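Local coordinates for protein alkaline phosphatase (Antarctic bacterium, PDB 2W5V) that probably hydrolyses phosphate monoesters as a zinc- and magnesium-dependent alkaline phosphatase of a cold-adapted bacterium, at residues M156-F166 / I186-I194; L199-K210 / A233-K244. The protein carries 1 engineered substitution. All coordinates share one frame; numbering follows the deposited sequence.

Interaction 1 (M156-F166 / I186-I194); sequences MDMTESDLDFF and ILKGNQFTI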
# COMPACT_ATOMS: atom_id res chain seq x y z
N MET B 156 29.30 10.17 19.84
CA MET B 156 30.64 10.63 19.50
C MET B 156 30.82 10.78 17.99
O MET B 156 31.50 11.70 17.53
CB MET B 156 31.70 9.69 20.07
CG MET B 156 33.12 10.16 19.80
SD MET B 156 33.56 11.58 20.83
CE MET B 156 33.50 10.83 22.46
N ASP B 157 30.22 9.87 17.21
CA ASP B 157 30.27 9.95 15.75
C ASP B 157 29.65 11.26 15.23
O ASP B 157 30.08 11.80 14.21
CB ASP B 157 29.55 8.76 15.10
CG ASP B 157 30.33 7.46 15.22
OD1 ASP B 157 31.54 7.50 15.53
OD2 ASP B 157 29.72 6.39 14.99
N MET B 158 28.62 11.74 15.92
CA MET B 158 27.99 13.00 15.54
C MET B 158 29.03 14.12 15.45
O MET B 158 29.00 14.94 14.54
CB MET B 158 26.89 13.39 16.54
CG MET B 158 26.27 14.77 16.32
SD MET B 158 25.25 14.84 14.83
CE MET B 158 23.74 14.09 15.44
N THR B 159 29.96 14.13 16.40
CA THR B 159 30.96 15.18 16.46
C THR B 159 31.94 15.11 15.29
O THR B 159 32.68 16.07 15.04
CB THR B 159 31.75 15.14 17.80
OG1 THR B 159 32.76 14.11 17.74
CG2 THR B 159 30.81 14.88 18.96
N GLU B 160 31.95 13.99 14.57
CA GLU B 160 32.86 13.81 13.44
C GLU B 160 32.10 13.82 12.12
O GLU B 160 32.68 13.62 11.05
CB GLU B 160 33.61 12.48 13.58
CG GLU B 160 34.29 12.26 14.92
CD GLU B 160 34.45 10.78 15.26
OE1 GLU B 160 34.07 9.93 14.41
OE2 GLU B 160 34.95 10.45 16.36
N SER B 161 30.80 14.05 12.19
CA SER B 161 29.95 13.98 11.01
C SER B 161 29.94 15.29 10.24
O SER B 161 30.50 16.29 10.70
CB SER B 161 28.53 13.58 11.39
OG SER B 161 27.85 14.65 12.02
N ASP B 162 29.28 15.29 9.09
CA ASP B 162 29.20 16.47 8.23
C ASP B 162 27.92 17.27 8.47
O ASP B 162 27.72 18.32 7.86
CB ASP B 162 29.30 16.04 6.76
CG ASP B 162 30.65 15.43 6.42
OD1 ASP B 162 31.68 16.12 6.62
OD2 ASP B 162 30.67 14.27 5.94
N LEU B 163 27.05 16.77 9.35
CA LEU B 163 25.77 17.42 9.62
C LEU B 163 25.92 18.89 9.96
O LEU B 163 26.83 19.29 10.70
CB LEU B 163 25.07 16.72 10.78
CG LEU B 163 24.29 15.45 10.44
CD1 LEU B 163 23.57 14.97 11.69
CD2 LEU B 163 23.32 15.74 9.31
N ASP B 164 25.01 19.70 9.43
CA ASP B 164 24.99 21.13 9.70
C ASP B 164 23.90 21.48 10.71
O ASP B 164 23.97 22.52 11.37
CB ASP B 164 24.75 21.90 8.41
CG ASP B 164 25.83 21.64 7.37
OD1 ASP B 164 26.98 22.11 7.55
OD2 ASP B 164 25.53 20.95 6.37
N PHE B 165 22.90 20.61 10.81
CA PHE B 165 21.75 20.86 11.67
C PHE B 165 21.20 19.55 12.23
O PHE B 165 21.14 18.55 11.52
CB PHE B 165 20.65 21.56 10.85
CG PHE B 165 19.42 21.92 11.64
CD1 PHE B 165 19.24 23.21 12.12
CD2 PHE B 165 18.42 20.98 11.86
CE1 PHE B 165 18.09 23.55 12.83
CE2 PHE B 165 17.27 21.31 12.58
CZ PHE B 165 17.10 22.59 13.06
N PHE B 166 20.78 19.55 13.49
CA PHE B 166 20.00 18.42 13.99
C PHE B 166 19.09 18.85 15.13
O PHE B 166 19.33 19.86 15.78
CB PHE B 166 20.89 17.24 14.40
CG PHE B 166 21.73 17.49 15.63
CD1 PHE B 166 21.20 17.28 16.90
CD2 PHE B 166 23.04 17.91 15.52
CE1 PHE B 166 21.97 17.50 18.04
CE2 PHE B 166 23.81 18.14 16.65
CZ PHE B 166 23.27 17.93 17.91
N ILE B 186 32.68 18.56 23.04
CA ILE B 186 33.32 18.17 21.78
C ILE B 186 32.48 18.64 20.59
O ILE B 186 33.02 19.11 19.59
CB ILE B 186 33.56 16.65 21.72
CG1 ILE B 186 34.38 16.19 22.93
CG2 ILE B 186 34.26 16.27 20.42
CD1 ILE B 186 34.86 14.76 22.85
N LEU B 187 31.16 18.52 20.69
CA LEU B 187 30.28 19.04 19.65
C LEU B 187 30.54 20.52 19.41
O LEU B 187 30.74 20.95 18.27
CB LEU B 187 28.81 18.84 20.00
CG LEU B 187 28.13 17.55 19.54
CD1 LEU B 187 26.69 17.53 20.01
CD2 LEU B 187 28.21 17.41 18.03
N LYS B 188 30.52 21.30 20.49
CA LYS B 188 30.66 22.75 20.38
C LYS B 188 32.04 23.14 19.86
O LYS B 188 32.19 24.18 19.20
CB LYS B 188 30.42 23.42 21.73
CG LYS B 188 29.03 23.21 22.31
CD LYS B 188 28.96 23.80 23.71
CE LYS B 188 27.67 23.47 24.41
NZ LYS B 188 27.72 23.84 25.85
N GLY B 189 33.04 22.32 20.16
CA GLY B 189 34.39 22.57 19.68
C GLY B 189 34.53 22.18 18.22
O GLY B 189 35.58 22.39 17.62
N ASN B 190 33.47 21.60 17.66
CA ASN B 190 33.39 21.29 16.23
C ASN B 190 32.43 22.22 15.49
O ASN B 190 31.86 21.84 14.47
CB ASN B 190 32.97 19.83 16.00
CG ASN B 190 34.14 18.87 16.08
OD1 ASN B 190 34.86 18.66 15.10
ND2 ASN B 190 34.32 18.25 17.24
N GLN B 191 32.24 23.42 16.03
CA GLN B 191 31.44 24.47 15.38
C GLN B 191 29.93 24.36 15.57
O GLN B 191 29.17 25.13 14.98
CB GLN B 191 31.78 24.57 13.90
CG GLN B 191 33.19 25.06 13.62
CD GLN B 191 33.45 25.25 12.13
OE1 GLN B 191 33.66 26.37 11.67
NE2 GLN B 191 33.43 24.15 11.38
N PHE B 192 29.48 23.42 16.40
CA PHE B 192 28.06 23.33 16.72
C PHE B 192 27.63 24.31 17.80
O PHE B 192 28.20 24.32 18.90
CB PHE B 192 27.68 21.92 17.14
CG PHE B 192 27.39 21.01 16.00
CD1 PHE B 192 28.37 20.16 15.51
CD2 PHE B 192 26.14 21.00 15.41
CE1 PHE B 192 28.10 19.32 14.45
CE2 PHE B 192 25.87 20.16 14.35
CZ PHE B 192 26.85 19.32 13.87
N THR B 193 26.65 25.14 17.49
CA THR B 193 25.93 25.86 18.52
C THR B 193 24.85 24.91 19.03
O THR B 193 24.10 24.36 18.23
CB THR B 193 25.29 27.15 17.98
OG1 THR B 193 26.33 28.06 17.57
CG2 THR B 193 24.44 27.82 19.06
N ILE B 194 24.79 24.71 20.34
CA ILE B 194 23.86 23.73 20.90
C ILE B 194 22.84 24.39 21.82
O ILE B 194 23.20 25.15 22.71
CB ILE B 194 24.60 22.64 21.70
CG1 ILE B 194 25.59 21.89 20.82
CG2 ILE B 194 23.60 21.68 22.36
CD1 ILE B 194 24.96 21.13 19.68
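The rings of F166 and F192 meet obliquely, their planes 55° apart and centroids 5.5 Å from each other. M158 lays its methyl CE over one face of F166, offset toward the rim, while L187 CD1 and F192 CE2 sit at that ring's edge. L187 O, from the same segment, lies at the edge of the F192 ring, in plane. From the other segment the carbonyl O of L163 comes within 3.2 Å of F192 CZ, obliquely to the ring. The F166 ring reaches this spot because its CG stands between the backbone N and the carbonyl carbon (chi1 69°). I194 completes this end, its CD1 4.0 Å from F166 CZ.

Toward the helix ends, L187 CD2 touches both M158 CG, at 3.7 Å, and the methyl CG2 of T159, while I186 CG2 packs against T159 CB and CD1 meets the sulfur of M156. T159 suits this seam because its methyl joins the apolar side while OG1 bonds M156 O at 2.7 Å, in the carbonyl plane. N190 likewise turns its ND2 back to I186 O (2.8 Å), from above the carbonyl plane.

The N190 amide packs against T159 O, N190 CG 3.3 Å from it, without a bond. No hydrogen bond crosses between the segments; T159 OG1 and N190 ND2 bond within their own, and cohesion therefore rests on apolar side chains and aromatic rings.

Interaction 2 (L199-K210 / A233-K244); sequences LTDFSSIASNRK and AATDLAIQFLSK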
# COMPACT_ATOMS: atom_id res chain seq x y z
N LEU B 199 13.22 24.72 21.05
CA LEU B 199 13.38 25.16 19.67
C LEU B 199 13.17 26.66 19.65
O LEU B 199 12.31 27.18 20.35
CB LEU B 199 12.35 24.52 18.75
CG LEU B 199 12.58 23.15 18.12
CD1 LEU B 199 11.41 22.85 17.19
CD2 LEU B 199 13.91 23.09 17.38
N THR B 200 13.96 27.35 18.84
CA THR B 200 13.84 28.79 18.71
C THR B 200 13.35 29.11 17.30
O THR B 200 13.01 28.20 16.54
CB THR B 200 15.20 29.46 18.92
OG1 THR B 200 16.13 28.93 17.98
CG2 THR B 200 15.72 29.17 20.32
N ASP B 201 13.32 30.39 16.95
CA ASP B 201 12.97 30.78 15.59
C ASP B 201 14.24 30.93 14.74
O ASP B 201 15.35 30.85 15.26
CB ASP B 201 12.17 32.08 15.58
CG ASP B 201 13.04 33.30 15.83
OD1 ASP B 201 14.08 33.17 16.51
OD2 ASP B 201 12.67 34.40 15.35
N PHE B 202 14.06 31.15 13.45
CA PHE B 202 15.20 31.24 12.54
C PHE B 202 16.19 32.35 12.91
O PHE B 202 17.40 32.12 12.98
CB PHE B 202 14.76 31.39 11.09
CG PHE B 202 15.90 31.53 10.12
CD1 PHE B 202 16.86 30.55 10.01
CD2 PHE B 202 16.01 32.66 9.33
CE1 PHE B 202 17.91 30.68 9.13
CE2 PHE B 202 17.06 32.80 8.44
CZ PHE B 202 18.01 31.81 8.34
N SER B 203 15.67 33.55 13.16
CA SER B 203 16.53 34.70 13.45
C SER B 203 17.45 34.46 14.64
O SER B 203 18.57 35.00 14.69
CB SER B 203 15.69 35.96 13.67
OG SER B 203 14.91 36.23 12.52
N SER B 204 16.99 33.66 15.59
CA SER B 204 17.80 33.30 16.76
C SER B 204 19.09 32.56 16.39
O SER B 204 20.10 32.66 17.09
CB SER B 204 16.98 32.45 17.73
OG SER B 204 16.11 33.25 18.51
N ILE B 205 19.05 31.80 15.30
CA ILE B 205 20.16 30.90 14.97
C ILE B 205 20.81 31.22 13.63
O ILE B 205 21.75 30.54 13.21
CB ILE B 205 19.70 29.42 14.94
CG1 ILE B 205 18.59 29.23 13.89
CG2 ILE B 205 19.21 28.98 16.31
CD1 ILE B 205 18.29 27.77 13.59
N ALA B 206 20.31 32.25 12.96
CA ALA B 206 20.68 32.50 11.57
C ALA B 206 22.19 32.64 11.34
O ALA B 206 22.70 32.20 10.31
CB ALA B 206 19.96 33.73 11.04
N SER B 207 22.89 33.24 12.30
CA SER B 207 24.32 33.49 12.10
C SER B 207 25.22 32.40 12.66
O SER B 207 26.44 32.55 12.69
CB SER B 207 24.71 34.86 12.67
OG SER B 207 24.38 34.96 14.04
N ASN B 208 24.64 31.29 13.11
CA ASN B 208 25.44 30.15 13.54
C ASN B 208 25.90 29.33 12.34
O ASN B 208 25.19 29.21 11.36
CB ASN B 208 24.65 29.27 14.50
CG ASN B 208 24.28 29.98 15.79
OD1 ASN B 208 23.26 29.67 16.40
ND2 ASN B 208 25.10 30.93 16.20
N ARG B 209 27.10 28.74 12.44
CA ARG B 209 27.60 27.88 11.37
C ARG B 209 26.85 26.54 11.34
O ARG B 209 26.45 26.05 10.28
CB ARG B 209 29.10 27.66 11.52
CG ARG B 209 29.70 26.69 10.52
CD ARG B 209 29.34 27.05 9.07
NE ARG B 209 29.90 26.09 8.12
CZ ARG B 209 29.28 25.01 7.66
NH1 ARG B 209 28.04 24.72 8.06
NH2 ARG B 209 29.89 24.21 6.79
N LYS B 210 26.65 25.94 12.51
CA LYS B 210 25.85 24.73 12.62
C LYS B 210 24.99 24.83 13.86
O LYS B 210 25.32 25.56 14.79
CB LYS B 210 26.73 23.49 12.76
CG LYS B 210 27.75 23.28 11.66
CD LYS B 210 28.50 21.98 11.96
CE LYS B 210 29.86 21.92 11.32
NZ LYS B 210 30.68 20.88 12.00
N ALA B 233 7.76 22.07 13.33
CA ALA B 233 8.52 23.28 13.62
C ALA B 233 10.02 23.08 13.39
O ALA B 233 10.70 23.96 12.87
CB ALA B 233 8.26 23.75 15.05
N ALA B 234 10.53 21.91 13.80
CA ALA B 234 11.95 21.63 13.66
C ALA B 234 12.33 21.39 12.20
O ALA B 234 13.41 21.77 11.77
CB ALA B 234 12.34 20.43 14.52
N THR B 235 11.43 20.76 11.45
CA THR B 235 11.64 20.58 10.02
C THR B 235 11.65 21.94 9.31
O THR B 235 12.49 22.21 8.45
CB THR B 235 10.55 19.68 9.41
OG1 THR B 235 10.59 18.40 10.05
CG2 THR B 235 10.78 19.49 7.92
N ASP B 236 10.70 22.80 9.67
CA ASP B 236 10.62 24.12 9.05
C ASP B 236 11.85 24.96 9.39
O ASP B 236 12.36 25.72 8.57
CB ASP B 236 9.36 24.85 9.51
CG ASP B 236 9.12 26.12 8.72
OD1 ASP B 236 8.80 26.01 7.51
OD2 ASP B 236 9.24 27.22 9.30
N LEU B 237 12.32 24.81 10.62
CA LEU B 237 13.51 25.51 11.06
C LEU B 237 14.73 25.00 10.29
O LEU B 237 15.57 25.79 9.83
CB LEU B 237 13.72 25.32 12.56
CG LEU B 237 14.80 26.17 13.21
CD1 LEU B 237 14.48 27.65 13.06
CD2 LEU B 237 14.95 25.80 14.67
N ALA B 238 14.83 23.68 10.13
CA ALA B 238 15.93 23.07 9.38
C ALA B 238 15.96 23.60 7.96
O ALA B 238 17.01 23.95 7.43
CB ALA B 238 15.79 21.55 9.38
N ILE B 239 14.79 23.65 7.33
CA ILE B 239 14.69 24.18 5.98
C ILE B 239 15.25 25.61 5.87
O ILE B 239 16.04 25.90 4.98
CB ILE B 239 13.25 24.15 5.47
CG1 ILE B 239 12.84 22.70 5.19
CG2 ILE B 239 13.13 25.00 4.22
CD1 ILE B 239 11.33 22.53 4.94
N GLN B 240 14.83 26.48 6.78
CA GLN B 240 15.30 27.86 6.75
C GLN B 240 16.79 27.95 7.02
O GLN B 240 17.51 28.71 6.37
CB GLN B 240 14.56 28.72 7.77
CG GLN B 240 13.05 28.68 7.63
CD GLN B 240 12.38 29.57 8.64
OE1 GLN B 240 12.40 30.80 8.51
NE2 GLN B 240 11.78 28.96 9.66
N PHE B 241 17.27 27.17 7.99
CA PHE B 241 18.67 27.26 8.36
C PHE B 241 19.57 26.74 7.25
O PHE B 241 20.61 27.33 6.95
CB PHE B 241 18.96 26.48 9.64
CG PHE B 241 20.40 26.55 10.08
CD1 PHE B 241 20.86 27.66 10.78
CD2 PHE B 241 21.28 25.53 9.80
CE1 PHE B 241 22.18 27.75 11.19
CE2 PHE B 241 22.61 25.60 10.20
CZ PHE B 241 23.06 26.72 10.90
N LEU B 242 19.16 25.63 6.64
CA LEU B 242 20.00 24.97 5.65
C LEU B 242 19.97 25.66 4.30
O LEU B 242 20.86 25.45 3.47
CB LEU B 242 19.62 23.49 5.52
CG LEU B 242 19.93 22.67 6.78
CD1 LEU B 242 19.40 21.26 6.64
CD2 LEU B 242 21.43 22.69 7.09
N SER B 243 18.96 26.49 4.06
CA SER B 243 18.87 27.18 2.79
C SER B 243 19.46 28.59 2.84
O SER B 243 19.35 29.35 1.88
CB SER B 243 17.42 27.21 2.26
OG SER B 243 16.54 27.80 3.18
N LYS B 244 20.09 28.93 3.96
CA LYS B 244 20.85 30.17 4.06
C LYS B 244 21.78 30.31 2.85
O LYS B 244 22.34 29.32 2.38
CB LYS B 244 21.72 30.17 5.32
CG LYS B 244 21.01 30.61 6.57
CD LYS B 244 21.80 30.18 7.81
CE LYS B 244 23.24 30.63 7.74
NZ LYS B 244 24.01 30.18 8.94
O HOH W 1 11.46 30.88 12.40
O HOH W 2 25.29 27.50 8.31
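L199-K210 runs alongside helix 230-242 in the same direction, with CA atoms 6.2 Å apart at F202 and L237 and 6.5 Å at A206 and F241. At one end L199 CD1 rests 3.7 Å from A234 CB, and next to it L237 spreads its two methyls between L199, the backbone at T200-F202 and I205, whose CD1 meets L237 CD1 tip to tip. F202 is clasped on both faces: Q240 CB lies over one in a CH-pi contact, 4.1 Å from the centroid, and A206 CB over the other, with K244 CG at the edge, in plane. The F241 ring presents its edge to carbonyl oxygens, I205 O in plane and N208 O 3.3 Å from CZ, consistent with the slightly positive rim of an aromatic ring.

K244 folds back beyond the helix, its chain bent at chi3 (52°), and NZ bonds A206 O at 2.8 Å, tilted 29° from the carbonyl plane; a water links NZ to R209 O. A methionine in its place would probably leave A206 O without this donor, the water without its lysine partner and the I205-N208 turn less firmly held. D201 OD1 caps helix 202-205, accepting from S204 N and OG.

Helix 230-242 forms a beta-alpha-beta crossover between parallel strands 210-214 and 249-255 of the family's alpha/beta fold; 199-210, linking strand 192-195 to 210-214, packs beside it on the same sheet face.

Interaction 1 is mostly buried and joins the ends of helices 151-158 and 183-188 and the strands that follow them; interaction 2, only partly buried, packs a loop and short helix on helix 230-242. Their chemistry differs accordingly: the first is apolar between its two segments, the second adds a lysine bond to a carbonyl and bridging waters. They meet near the edge of the main sheet, where strand 210-214 lies between 192-195 and 165-169. There D164 of interaction 1 forms a salt bridge with R209 of interaction 2, and K210 NZ probably bonds N190 O, so charged side chains tie the two contacts together.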